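Local coordinates for pesticidal crystal protein Cry2Aa (Bacillus thuringiensis serovar kurstaki, PDB 1I5P) that binds to midgut epithelial cells of dipteran and lepidopteran larvae and promotes their colloid-osmotic lysis, so acting as an insecticidal toxin, at residues Asn128-Asn133 and Thr147-Thr152; Gly381-Gly386 and Thr391-Glu396; Leu486-Glu489 and Gly493-Ile496; Glu40-Asp45 and Val50-Gly55. All coordinates share one frame; numbering follows the deposited sequence.

Contact 1. Residues Asn128-Asn133 and Thr147-Thr152; sequences NQQVDN and TSSVNT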
loop_
_atom_site.group_PDB
_atom_site.type_symbol
_atom_site.label_atom_id
_atom_site.label_comp_id
_atom_site.label_asym_id
_atom_site.label_seq_id
_atom_site.Cartn_x
_atom_site.Cartn_y
_atom_site.Cartn_z
ATOM N N ASN A 128 29.067 -3.110 11.319
ATOM C CA ASN A 128 28.455 -2.480 12.482
ATOM C C ASN A 128 29.289 -2.635 13.754
ATOM O O ASN A 128 29.353 -1.712 14.562
ATOM C CB ASN A 128 27.041 -3.023 12.694
ATOM C CG ASN A 128 26.071 -2.556 11.622
ATOM O OD1 ASN A 128 26.089 -1.393 11.220
ATOM N ND2 ASN A 128 25.210 -3.459 11.162
ATOM N N GLN A 129 29.936 -3.787 13.921
ATOM C CA GLN A 129 30.777 -4.015 15.091
ATOM C C GLN A 129 32.002 -3.107 15.035
ATOM O O GLN A 129 32.441 -2.574 16.053
ATOM C CB GLN A 129 31.208 -5.486 15.172
ATOM C CG GLN A 129 30.169 -6.377 15.841
ATOM C CD GLN A 129 30.468 -7.862 15.710
ATOM O OE1 GLN A 129 31.343 -8.272 14.943
ATOM N NE2 GLN A 129 29.721 -8.679 16.447
ATOM N N GLN A 130 32.548 -2.934 13.836
ATOM C CA GLN A 130 33.710 -2.083 13.640
ATOM C C GLN A 130 33.358 -0.638 13.977
ATOM O O GLN A 130 34.147 0.079 14.594
ATOM C CB GLN A 130 34.201 -2.191 12.194
ATOM C CG GLN A 130 35.159 -3.348 11.962
ATOM C CD GLN A 130 35.257 -3.757 10.504
ATOM O OE1 GLN A 130 34.981 -2.968 9.603
ATOM N NE2 GLN A 130 35.666 -4.996 10.267
ATOM N N VAL A 131 32.165 -0.217 13.571
ATOM C CA VAL A 131 31.709 1.131 13.857
ATOM C C VAL A 131 31.615 1.309 15.366
ATOM O O VAL A 131 32.181 2.250 15.926
ATOM C CB VAL A 131 30.315 1.405 13.234
ATOM C CG1 VAL A 131 29.701 2.660 13.847
ATOM C CG2 VAL A 131 30.442 1.569 11.734
ATOM N N ASP A 132 30.896 0.401 16.019
ATOM C CA ASP A 132 30.707 0.458 17.465
ATOM C C ASP A 132 32.030 0.383 18.220
ATOM O O ASP A 132 32.285 1.177 19.127
ATOM C CB ASP A 132 29.795 -0.684 17.928
ATOM C CG ASP A 132 28.403 -0.603 17.331
ATOM O OD1 ASP A 132 28.049 0.466 16.791
ATOM O OD2 ASP A 132 27.659 -1.604 17.409
ATOM N N ASN A 133 32.863 -0.577 17.839
ATOM C CA ASN A 133 34.153 -0.761 18.479
ATOM C C ASN A 133 34.982 0.514 18.360
ATOM O O ASN A 133 35.643 0.931 19.313
ATOM C CB ASN A 133 34.895 -1.929 17.829
ATOM C CG ASN A 133 36.130 -2.330 18.599
ATOM O OD1 ASN A 133 37.225 -2.396 18.040
ATOM N ND2 ASN A 133 35.963 -2.600 19.891
ATOM N N THR A 147 35.988 4.983 7.909
ATOM C CA THR A 147 35.928 5.294 6.486
ATOM C C THR A 147 36.414 4.062 5.727
ATOM O O THR A 147 35.921 3.743 4.644
ATOM C CB THR A 147 36.837 6.496 6.138
ATOM O OG1 THR A 147 36.259 7.700 6.663
ATOM C CG2 THR A 147 37.000 6.628 4.627
ATOM N N SER A 148 37.383 3.373 6.320
ATOM C CA SER A 148 37.950 2.166 5.733
ATOM C C SER A 148 36.943 1.016 5.771
ATOM O O SER A 148 36.876 0.203 4.850
ATOM C CB SER A 148 39.219 1.770 6.490
ATOM O OG SER A 148 39.630 0.463 6.136
ATOM N N SER A 149 36.164 0.952 6.844
ATOM C CA SER A 149 35.159 -0.088 6.995
ATOM C C SER A 149 34.000 0.199 6.045
ATOM O O SER A 149 33.345 -0.718 5.550
ATOM C CB SER A 149 34.643 -0.130 8.436
ATOM O OG SER A 149 35.688 -0.413 9.352
ATOM N N VAL A 150 33.758 1.483 5.798
ATOM C CA VAL A 150 32.692 1.911 4.907
ATOM C C VAL A 150 33.032 1.504 3.479
ATOM O O VAL A 150 32.198 0.945 2.774
ATOM C CB VAL A 150 32.490 3.448 4.979
ATOM C CG1 VAL A 150 31.602 3.927 3.834
ATOM C CG2 VAL A 150 31.869 3.821 6.319
ATOM N N ASN A 151 34.263 1.780 3.062
ATOM C CA ASN A 151 34.707 1.435 1.714
ATOM C C ASN A 151 34.668 -0.068 1.462
ATOM O O ASN A 151 34.335 -0.512 0.365
ATOM C CB ASN A 151 36.129 1.951 1.469
ATOM C CG ASN A 151 36.186 3.457 1.343
ATOM O OD1 ASN A 151 35.157 4.126 1.329
ATOM N ND2 ASN A 151 37.393 3.999 1.239
ATOM N N THR A 152 35.014 -0.848 2.477
ATOM C CA THR A 152 35.014 -2.298 2.349
ATOM C C THR A 152 33.584 -2.839 2.264
ATOM O O THR A 152 33.267 -3.657 1.394
ATOM C CB THR A 152 35.729 -2.949 3.551
ATOM O OG1 THR A 152 37.057 -2.427 3.651
ATOM C CG2 THR A 152 35.800 -4.463 3.381
HETATM O O HOH W 1 33.496 -3.360 6.556
#
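Gln130 and Ser149 make the direct contact between these two helical turns, and it is polar. The amide oxygen Gln130 OE1 lies 2.7 Å from Ser149 OG and 3.1 Å from Ser149 CB. Ser149 OG also lies by the carbonyl oxygen of Ser145, one turn earlier in its own helix. With CG anti to its own carbonyl carbon (chi1 -86°) and the chain extended beyond, the Gln130 side chain carries its amide across to the serine. The segments belong to consecutive helices, 107-135 and 145-160, of the N-terminal helical bundle of the delta-endotoxin, which meet here through one side chain from each. Their backbones stay apart, the nearest CA atoms, Gln130 and Ser149, being 7.1 Å from each other. A water joins the same pair: it donates to Ser149 O at 2.8 Å and, weakly, to Gln130 OE1 at 3.4 Å. Within the later helix, Thr152 OG1 bonds to Ser148 O at 2.9 Å, meeting that carbonyl from the face opposite Thr152 N. Phe127 touches Ser149 and Val150, adding apolar packing, while Asp132 forms a salt bridge to Arg72.

Contact 2. Residues Gly381-Gly386 and Thr391-Glu396; sequences GTDREG and TNWQTE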
loop_
_atom_site.group_PDB
_atom_site.type_symbol
_atom_site.label_atom_id
_atom_site.label_comp_id
_atom_site.label_asym_id
_atom_site.label_seq_id
_atom_site.Cartn_x
_atom_site.Cartn_y
_atom_site.Cartn_z
ATOM N N GLY A 381 -18.210 -21.362 -2.214
ATOM C CA GLY A 381 -17.980 -22.792 -2.181
ATOM C C GLY A 381 -19.245 -23.628 -2.270
ATOM O O GLY A 381 -20.366 -23.110 -2.288
ATOM N N THR A 382 -19.061 -24.940 -2.332
ATOM C CA THR A 382 -20.195 -25.840 -2.412
ATOM C C THR A 382 -20.055 -26.957 -1.401
ATOM O O THR A 382 -19.023 -27.623 -1.342
ATOM C CB THR A 382 -20.318 -26.471 -3.815
ATOM O OG1 THR A 382 -20.428 -25.437 -4.799
ATOM C CG2 THR A 382 -21.552 -27.365 -3.889
ATOM N N ASP A 383 -21.085 -27.142 -0.583
ATOM C CA ASP A 383 -21.083 -28.215 0.397
ATOM C C ASP A 383 -22.003 -29.313 -0.124
ATOM O O ASP A 383 -23.051 -29.029 -0.703
ATOM C CB ASP A 383 -21.606 -27.732 1.751
ATOM C CG ASP A 383 -20.770 -26.620 2.347
ATOM O OD1 ASP A 383 -19.532 -26.651 2.191
ATOM O OD2 ASP A 383 -21.358 -25.720 2.988
ATOM N N ARG A 384 -21.600 -30.562 0.066
ATOM C CA ARG A 384 -22.410 -31.692 -0.370
ATOM C C ARG A 384 -22.591 -32.702 0.753
ATOM O O ARG A 384 -21.660 -32.990 1.503
ATOM C CB ARG A 384 -21.784 -32.371 -1.593
ATOM C CG ARG A 384 -21.905 -31.558 -2.874
ATOM C CD ARG A 384 -21.847 -32.454 -4.104
ATOM N NE ARG A 384 -22.388 -31.787 -5.284
ATOM C CZ ARG A 384 -21.752 -30.850 -5.983
ATOM N NH1 ARG A 384 -20.534 -30.463 -5.628
ATOM N NH2 ARG A 384 -22.339 -30.297 -7.038
ATOM N N GLU A 385 -23.803 -33.235 0.860
ATOM C CA GLU A 385 -24.128 -34.211 1.892
ATOM C C GLU A 385 -25.248 -35.161 1.473
ATOM O O GLU A 385 -25.905 -34.964 0.448
ATOM C CB GLU A 385 -24.523 -33.491 3.189
ATOM C CG GLU A 385 -24.965 -32.041 3.001
ATOM C CD GLU A 385 -23.893 -31.040 3.412
ATOM O OE1 GLU A 385 -22.718 -31.443 3.561
ATOM O OE2 GLU A 385 -24.222 -29.845 3.580
ATOM N N GLY A 386 -25.461 -36.195 2.282
ATOM C CA GLY A 386 -26.499 -37.167 1.989
ATOM C C GLY A 386 -26.224 -37.935 0.713
ATOM O O GLY A 386 -25.163 -38.543 0.561
ATOM N N THR A 391 -25.161 -27.484 -1.366
ATOM C CA THR A 391 -25.384 -26.112 -0.945
ATOM C C THR A 391 -24.298 -25.190 -1.479
ATOM O O THR A 391 -23.134 -25.292 -1.098
ATOM C CB THR A 391 -25.416 -26.000 0.588
ATOM O OG1 THR A 391 -26.538 -26.734 1.095
ATOM C CG2 THR A 391 -25.534 -24.545 1.014
ATOM N N ASN A 392 -24.694 -24.296 -2.375
ATOM C CA ASN A 392 -23.771 -23.338 -2.953
ATOM C C ASN A 392 -23.842 -22.119 -2.066
ATOM O O ASN A 392 -24.927 -21.611 -1.793
ATOM C CB ASN A 392 -24.199 -22.986 -4.371
ATOM C CG ASN A 392 -24.276 -24.199 -5.257
ATOM O OD1 ASN A 392 -25.204 -24.348 -6.050
ATOM N ND2 ASN A 392 -23.297 -25.082 -5.126
ATOM N N TRP A 393 -22.691 -21.647 -1.611
ATOM C CA TRP A 393 -22.675 -20.507 -0.715
ATOM C C TRP A 393 -21.674 -19.433 -1.054
ATOM O O TRP A 393 -20.653 -19.671 -1.700
ATOM C CB TRP A 393 -22.403 -20.964 0.728
ATOM C CG TRP A 393 -21.207 -21.870 0.852
ATOM C CD1 TRP A 393 -21.207 -23.236 0.788
ATOM C CD2 TRP A 393 -19.834 -21.480 1.012
ATOM N NE1 TRP A 393 -19.924 -23.718 0.899
ATOM C CE2 TRP A 393 -19.061 -22.663 1.035
ATOM C CE3 TRP A 393 -19.180 -20.245 1.133
ATOM C CZ2 TRP A 393 -17.666 -22.651 1.176
ATOM C CZ3 TRP A 393 -17.792 -20.232 1.271
ATOM C CH2 TRP A 393 -17.051 -21.431 1.291
ATOM N N GLN A 394 -22.005 -18.236 -0.592
ATOM C CA GLN A 394 -21.165 -17.059 -0.732
ATOM C C GLN A 394 -20.996 -16.568 0.706
ATOM O O GLN A 394 -21.675 -17.057 1.614
ATOM C CB GLN A 394 -21.856 -15.996 -1.596
ATOM C CG GLN A 394 -21.435 -16.032 -3.063
ATOM C CD GLN A 394 -22.126 -14.967 -3.894
ATOM O OE1 GLN A 394 -23.219 -15.181 -4.413
ATOM N NE2 GLN A 394 -21.491 -13.807 -4.020
ATOM N N THR A 395 -20.077 -15.636 0.925
ATOM C CA THR A 395 -19.853 -15.090 2.261
ATOM C C THR A 395 -20.125 -13.589 2.200
ATOM O O THR A 395 -21.186 -13.125 2.614
ATOM C CB THR A 395 -18.400 -15.341 2.744
ATOM O OG1 THR A 395 -17.486 -15.135 1.661
ATOM C CG2 THR A 395 -18.249 -16.766 3.278
ATOM N N GLU A 396 -19.171 -12.841 1.659
ATOM C CA GLU A 396 -19.309 -11.401 1.521
ATOM C C GLU A 396 -19.615 -10.795 2.886
ATOM O O GLU A 396 -20.619 -10.099 3.052
ATOM C CB GLU A 396 -20.444 -11.070 0.544
ATOM C CG GLU A 396 -20.515 -11.955 -0.704
ATOM C CD GLU A 396 -19.290 -11.850 -1.606
ATOM O OE1 GLU A 396 -18.508 -10.890 -1.458
ATOM O OE2 GLU A 396 -19.118 -12.725 -2.478
#
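The indole of Trp393 lies flat over the backbone of Gly381, whose N sits 3.4 Å above the ring plane, over its centre. Gly381 CA adds a CH-pi contact, 3.6 Å from the centroid of the six-membered ring. CG of Trp393 stands between its own N and carbonyl carbon (chi1 50°), which folds the indole back across the neighbouring strand. At the ring edge, near its plane, NE1 gives a weak hydrogen bond to Asp383 OD1 at 3.2 Å; carboxylate and ring planes are 32° apart. Beneath these groups runs an antiparallel beta hairpin, strands 381-385 and 389-393, in the beta-prism middle domain. Gly381 and Trp393 form a hydrogen-bonded pair, with Trp393 N to Gly381 O at 2.8 Å, and Asp383 and Thr391 form another, with Thr391 N to Asp383 O at 2.7 Å. On the other face of the sheet, in the non-hydrogen-bonded pair between them, Thr382 and Asn392 point the same way and share a weak bond, Asn392 ND2 to Thr382 OG1, at 2.9 Å. Farther out, Arg412 forms a salt bridge with Asp383 OD2 and a cation-pi contact with Trp393. Backbone bonds from Asn392 to Thr331 and His333 tie the hairpin to strand 329-342.

Contact 3. Residues Leu486-Glu489 and Gly493-Ile496; sequences LAPE and GFTI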
loop_
_atom_site.group_PDB
_atom_site.type_symbol
_atom_site.label_atom_id
_atom_site.label_comp_id
_atom_site.label_asym_id
_atom_site.label_seq_id
_atom_site.Cartn_x
_atom_site.Cartn_y
_atom_site.Cartn_z
ATOM N N LEU A 486 -5.134 14.165 9.537
ATOM C CA LEU A 486 -4.635 14.621 10.828
ATOM C C LEU A 486 -3.111 14.712 10.856
ATOM O O LEU A 486 -2.411 13.707 10.686
ATOM C CB LEU A 486 -5.119 13.684 11.943
ATOM C CG LEU A 486 -4.722 14.045 13.381
ATOM C CD1 LEU A 486 -5.233 15.444 13.717
ATOM C CD2 LEU A 486 -5.301 13.019 14.360
ATOM N N ALA A 487 -2.603 15.922 11.073
ATOM C CA ALA A 487 -1.168 16.141 11.147
ATOM C C ALA A 487 -0.667 15.551 12.462
ATOM O O ALA A 487 -1.438 15.406 13.409
ATOM C CB ALA A 487 -0.861 17.635 11.089
ATOM N N PRO A 488 0.623 15.184 12.523
ATOM C CA PRO A 488 1.240 14.607 13.719
ATOM C C PRO A 488 1.070 15.516 14.926
ATOM O O PRO A 488 0.949 16.735 14.782
ATOM C CB PRO A 488 2.698 14.446 13.299
ATOM C CG PRO A 488 2.565 14.116 11.844
ATOM C CD PRO A 488 1.576 15.172 11.400
ATOM N N GLU A 489 1.063 14.920 16.113
ATOM C CA GLU A 489 0.896 15.681 17.346
ATOM C C GLU A 489 2.110 16.566 17.608
ATOM O O GLU A 489 1.978 17.676 18.121
ATOM C CB GLU A 489 0.687 14.724 18.520
ATOM C CG GLU A 489 0.114 13.381 18.113
ATOM C CD GLU A 489 -1.253 13.106 18.716
ATOM O OE1 GLU A 489 -2.187 13.909 18.498
ATOM O OE2 GLU A 489 -1.393 12.075 19.409
ATOM N N GLY A 493 7.131 15.493 10.128
ATOM C CA GLY A 493 6.588 15.688 8.793
ATOM C C GLY A 493 5.547 14.621 8.504
ATOM O O GLY A 493 5.415 13.665 9.268
ATOM N N PHE A 494 4.796 14.776 7.421
ATOM C CA PHE A 494 3.774 13.794 7.078
ATOM C C PHE A 494 3.370 13.881 5.615
ATOM O O PHE A 494 3.537 14.919 4.974
ATOM C CB PHE A 494 2.540 13.979 7.972
ATOM C CG PHE A 494 1.848 15.305 7.799
ATOM C CD1 PHE A 494 0.658 15.396 7.083
ATOM C CD2 PHE A 494 2.381 16.462 8.358
ATOM C CE1 PHE A 494 0.004 16.621 6.924
ATOM C CE2 PHE A 494 1.737 17.695 8.207
ATOM C CZ PHE A 494 0.547 17.772 7.488
ATOM N N THR A 495 2.829 12.785 5.092
ATOM C CA THR A 495 2.401 12.739 3.702
ATOM C C THR A 495 0.886 12.680 3.581
ATOM O O THR A 495 0.177 12.375 4.543
ATOM C CB THR A 495 2.961 11.498 2.970
ATOM O OG1 THR A 495 2.410 10.315 3.564
ATOM C CG2 THR A 495 4.471 11.446 3.069
ATOM N N ILE A 496 0.407 12.974 2.378
ATOM C CA ILE A 496 -1.011 12.930 2.059
ATOM C C ILE A 496 -1.121 12.351 0.662
ATOM O O ILE A 496 -0.564 12.906 -0.281
ATOM C CB ILE A 496 -1.668 14.332 2.013
ATOM C CG1 ILE A 496 -1.683 14.968 3.404
ATOM C CG2 ILE A 496 -3.096 14.206 1.472
ATOM C CD1 ILE A 496 -2.348 16.351 3.428
#
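One face of the Phe494 ring carries the methyl of Ala487, whose CB stands 3.8 Å above the ring plane, displaced toward the rim. This is a CH-pi contact, with Ala487 CB 4.2 Å from the ring centroid and 3.9 Å from both CZ and CE2 of Phe494. Pro488 CD meets the same ring obliquely, neither squarely over the face nor at the edge, and comes closest at Phe494 CD2. A second aromatic ring, that of Phe624 in strand 617-626, stacks with Phe494.

The setting is the C-terminal lectin-like beta sandwich, a jelly roll. Strand 483-486 runs beside strand 530-537 in one sheet and strand 493-496 beside strand 617-626 in another, so the intervening loop carries the chain from sheet to sheet, and Ala487 and Pro488 pack there against the phenylalanine at the start of the next strand.

All four touching residues are buried, and the contact between the segments is mainly apolar. Phe494 CG occupies the position between its own backbone N and carbonyl carbon (chi1 63°), from which the ring rises beside the loop. The side chain of Met268 touches both Pro488 and Phe494, and thus brings strand 267-268 into the cluster. Backbone polar groups on the two sides find partners beyond the contact: Pro488 O accepts from Asn539 ND2, and the Gly493 backbone bonds to Ser266 and Met268. Nearer the root of the phenylalanine, the proline ring reaches the strand backbone, with Pro488 CG 3.9 Å from both Gly493 O and Phe494 CB.

Contact 4. Residues Glu40-Asp45 and Val50-Gly55; sequences EWKRTD and VAPVVG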
loop_
_atom_site.group_PDB
_atom_site.type_symbol
_atom_site.label_atom_id
_atom_site.label_comp_id
_atom_site.label_asym_id
_atom_site.label_seq_id
_atom_site.Cartn_x
_atom_site.Cartn_y
_atom_site.Cartn_z
ATOM N N GLU A 40 1.727 -13.513 14.796
ATOM C CA GLU A 40 0.432 -14.120 15.074
ATOM C C GLU A 40 -0.390 -14.197 13.800
ATOM O O GLU A 40 -1.101 -15.168 13.565
ATOM C CB GLU A 40 -0.321 -13.317 16.131
ATOM C CG GLU A 40 0.027 -13.746 17.533
ATOM C CD GLU A 40 -0.263 -15.219 17.755
ATOM O OE1 GLU A 40 -1.455 -15.558 17.930
ATOM O OE2 GLU A 40 0.692 -16.033 17.749
ATOM N N TRP A 41 -0.291 -13.156 12.986
ATOM C CA TRP A 41 -0.994 -13.108 11.712
ATOM C C TRP A 41 -0.579 -14.341 10.905
ATOM O O TRP A 41 -1.415 -15.061 10.356
ATOM C CB TRP A 41 -0.604 -11.827 10.966
ATOM C CG TRP A 41 -1.029 -11.766 9.523
ATOM C CD1 TRP A 41 -2.269 -11.450 9.042
ATOM C CD2 TRP A 41 -0.193 -11.966 8.374
ATOM N NE1 TRP A 41 -2.254 -11.432 7.664
ATOM C CE2 TRP A 41 -0.994 -11.745 7.230
ATOM C CE3 TRP A 41 1.155 -12.304 8.200
ATOM C CZ2 TRP A 41 -0.487 -11.853 5.932
ATOM C CZ3 TRP A 41 1.661 -12.411 6.906
ATOM C CH2 TRP A 41 0.838 -12.184 5.789
ATOM N N LYS A 42 0.723 -14.590 10.852
ATOM C CA LYS A 42 1.241 -15.728 10.103
ATOM C C LYS A 42 0.652 -17.044 10.579
ATOM O O LYS A 42 0.225 -17.875 9.775
ATOM C CB LYS A 42 2.763 -15.793 10.221
ATOM C CG LYS A 42 3.393 -16.921 9.420
ATOM C CD LYS A 42 3.034 -16.799 7.949
ATOM C CE LYS A 42 3.967 -17.603 7.069
ATOM N NZ LYS A 42 3.608 -17.407 5.645
ATOM N N ARG A 43 0.623 -17.217 11.893
ATOM C CA ARG A 43 0.122 -18.434 12.510
ATOM C C ARG A 43 -1.362 -18.721 12.331
ATOM O O ARG A 43 -1.749 -19.852 12.050
ATOM C CB ARG A 43 0.439 -18.408 14.011
ATOM C CG ARG A 43 -0.019 -19.645 14.781
ATOM C CD ARG A 43 0.289 -19.527 16.274
ATOM N NE ARG A 43 -0.615 -18.627 16.995
ATOM C CZ ARG A 43 -1.832 -18.962 17.422
ATOM N NH1 ARG A 43 -2.307 -20.182 17.202
ATOM N NH2 ARG A 43 -2.569 -18.085 18.093
ATOM N N THR A 44 -2.189 -17.695 12.488
ATOM C CA THR A 44 -3.639 -17.860 12.421
ATOM C C THR A 44 -4.371 -17.316 11.203
ATOM O O THR A 44 -5.502 -17.721 10.932
ATOM C CB THR A 44 -4.299 -17.195 13.636
ATOM O OG1 THR A 44 -4.244 -15.773 13.466
ATOM C CG2 THR A 44 -3.566 -17.567 14.923
ATOM N N ASP A 45 -3.761 -16.392 10.475
ATOM C CA ASP A 45 -4.463 -15.819 9.343
ATOM C C ASP A 45 -4.020 -16.266 7.973
ATOM O O ASP A 45 -3.075 -17.042 7.816
ATOM C CB ASP A 45 -4.418 -14.296 9.421
ATOM C CG ASP A 45 -5.190 -13.755 10.608
ATOM O OD1 ASP A 45 -6.246 -14.330 10.934
ATOM O OD2 ASP A 45 -4.744 -12.757 11.206
ATOM N N VAL A 50 3.405 -15.389 2.663
ATOM C CA VAL A 50 4.243 -14.225 2.909
ATOM C C VAL A 50 4.930 -14.419 4.254
ATOM O O VAL A 50 4.291 -14.770 5.242
ATOM C CB VAL A 50 3.407 -12.914 2.971
ATOM C CG1 VAL A 50 4.293 -11.746 3.418
ATOM C CG2 VAL A 50 2.799 -12.616 1.614
ATOM N N ALA A 51 6.240 -14.209 4.277
ATOM C CA ALA A 51 7.017 -14.337 5.504
ATOM C C ALA A 51 6.727 -13.101 6.345
ATOM O O ALA A 51 6.948 -11.977 5.898
ATOM C CB ALA A 51 8.500 -14.415 5.173
ATOM N N PRO A 52 6.213 -13.292 7.570
ATOM C CA PRO A 52 5.890 -12.183 8.472
ATOM C C PRO A 52 7.001 -11.155 8.685
ATOM O O PRO A 52 6.716 -9.984 8.933
ATOM C CB PRO A 52 5.513 -12.894 9.771
ATOM C CG PRO A 52 6.281 -14.195 9.684
ATOM C CD PRO A 52 6.010 -14.577 8.256
ATOM N N VAL A 53 8.260 -11.581 8.603
ATOM C CA VAL A 53 9.364 -10.650 8.791
ATOM C C VAL A 53 9.296 -9.464 7.819
ATOM O O VAL A 53 9.747 -8.360 8.143
ATOM C CB VAL A 53 10.731 -11.356 8.621
ATOM C CG1 VAL A 53 10.931 -11.777 7.171
ATOM C CG2 VAL A 53 11.850 -10.434 9.071
ATOM N N VAL A 54 8.734 -9.677 6.632
ATOM C CA VAL A 54 8.661 -8.586 5.659
ATOM C C VAL A 54 7.817 -7.454 6.232
ATOM O O VAL A 54 8.115 -6.275 6.021
ATOM C CB VAL A 54 8.067 -9.053 4.293
ATOM C CG1 VAL A 54 8.857 -10.249 3.767
ATOM C CG2 VAL A 54 6.593 -9.400 4.438
ATOM N N GLY A 55 6.779 -7.822 6.975
ATOM C CA GLY A 55 5.914 -6.834 7.588
ATOM C C GLY A 55 6.640 -6.083 8.688
ATOM O O GLY A 55 6.489 -4.872 8.825
#
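Lys42 and Pro52 cross at about a right angle, the aliphatic part of the lysine lying against the proline ring, with Lys42 CG 3.7 Å from Pro52 CD. Beside them Trp41 meets Val50 obliquely and edge-on: Val50 CB lies in the plane of the indole, 3.9 Å from Trp41 CH2. The two segments form the junction between consecutive helices, 31-44 and 53-65, at the N-terminal side of the helical domain, joined by a short loop.

In Lys42, CG lies anti to the backbone N (chi1 -178°) and the chain bends at chi2 (58°) before straightening, which takes its methylenes past Pro52 and puts its ammonium group at Val50 O. The bond from Lys42 NZ to Val50 O measures 2.8 Å, but NZ comes from well above the carbonyl plane, 57° out of it, and not along a lone pair. The same nitrogen also bonds to Ser47 OG in the connecting loop and makes a salt bridge with Glu96 OE1, so two oxygens of the connection between the helices and a carboxylate of helix 88-101 hold the one ammonium group. Trp41 reaches another way, giving its NE1 proton to Tyr417 O, while Trp38 packs on it edge-to-face.

Behind the junction, Val50 touches Tyr247 and Asn251 of helix 238-259. On the exposed flank of the first helix, Arg43 grips the Glu40 carboxylate side-on with two nitrogens, NE reaching OE2 at 3.0 Å and NH2 reaching OE1 at 2.8 Å, near the guanidinium plane in each case.

How the contacts relate
Contacts 3 and 4 are buried, contact 1 is only partly so, and contact 2 lies at the surface. Contacts 1 and 4 both join successive helices across a loop, the first by a polar pair and a water, the second by apolar packing and a many-partnered lysine; their centres are about 33 Å apart. Contact 2 instead relies on backbone pairing between adjacent strands, whereas contact 3, in the beta sandwich, is largely hydrocarbon against an aromatic ring. Contacts 2 and 3 each centre on an aromatic ring, one over a backbone, the other under a methyl. The centres of contacts 1 and 2 are about 61 Å apart, on opposite sides of the chain's centre.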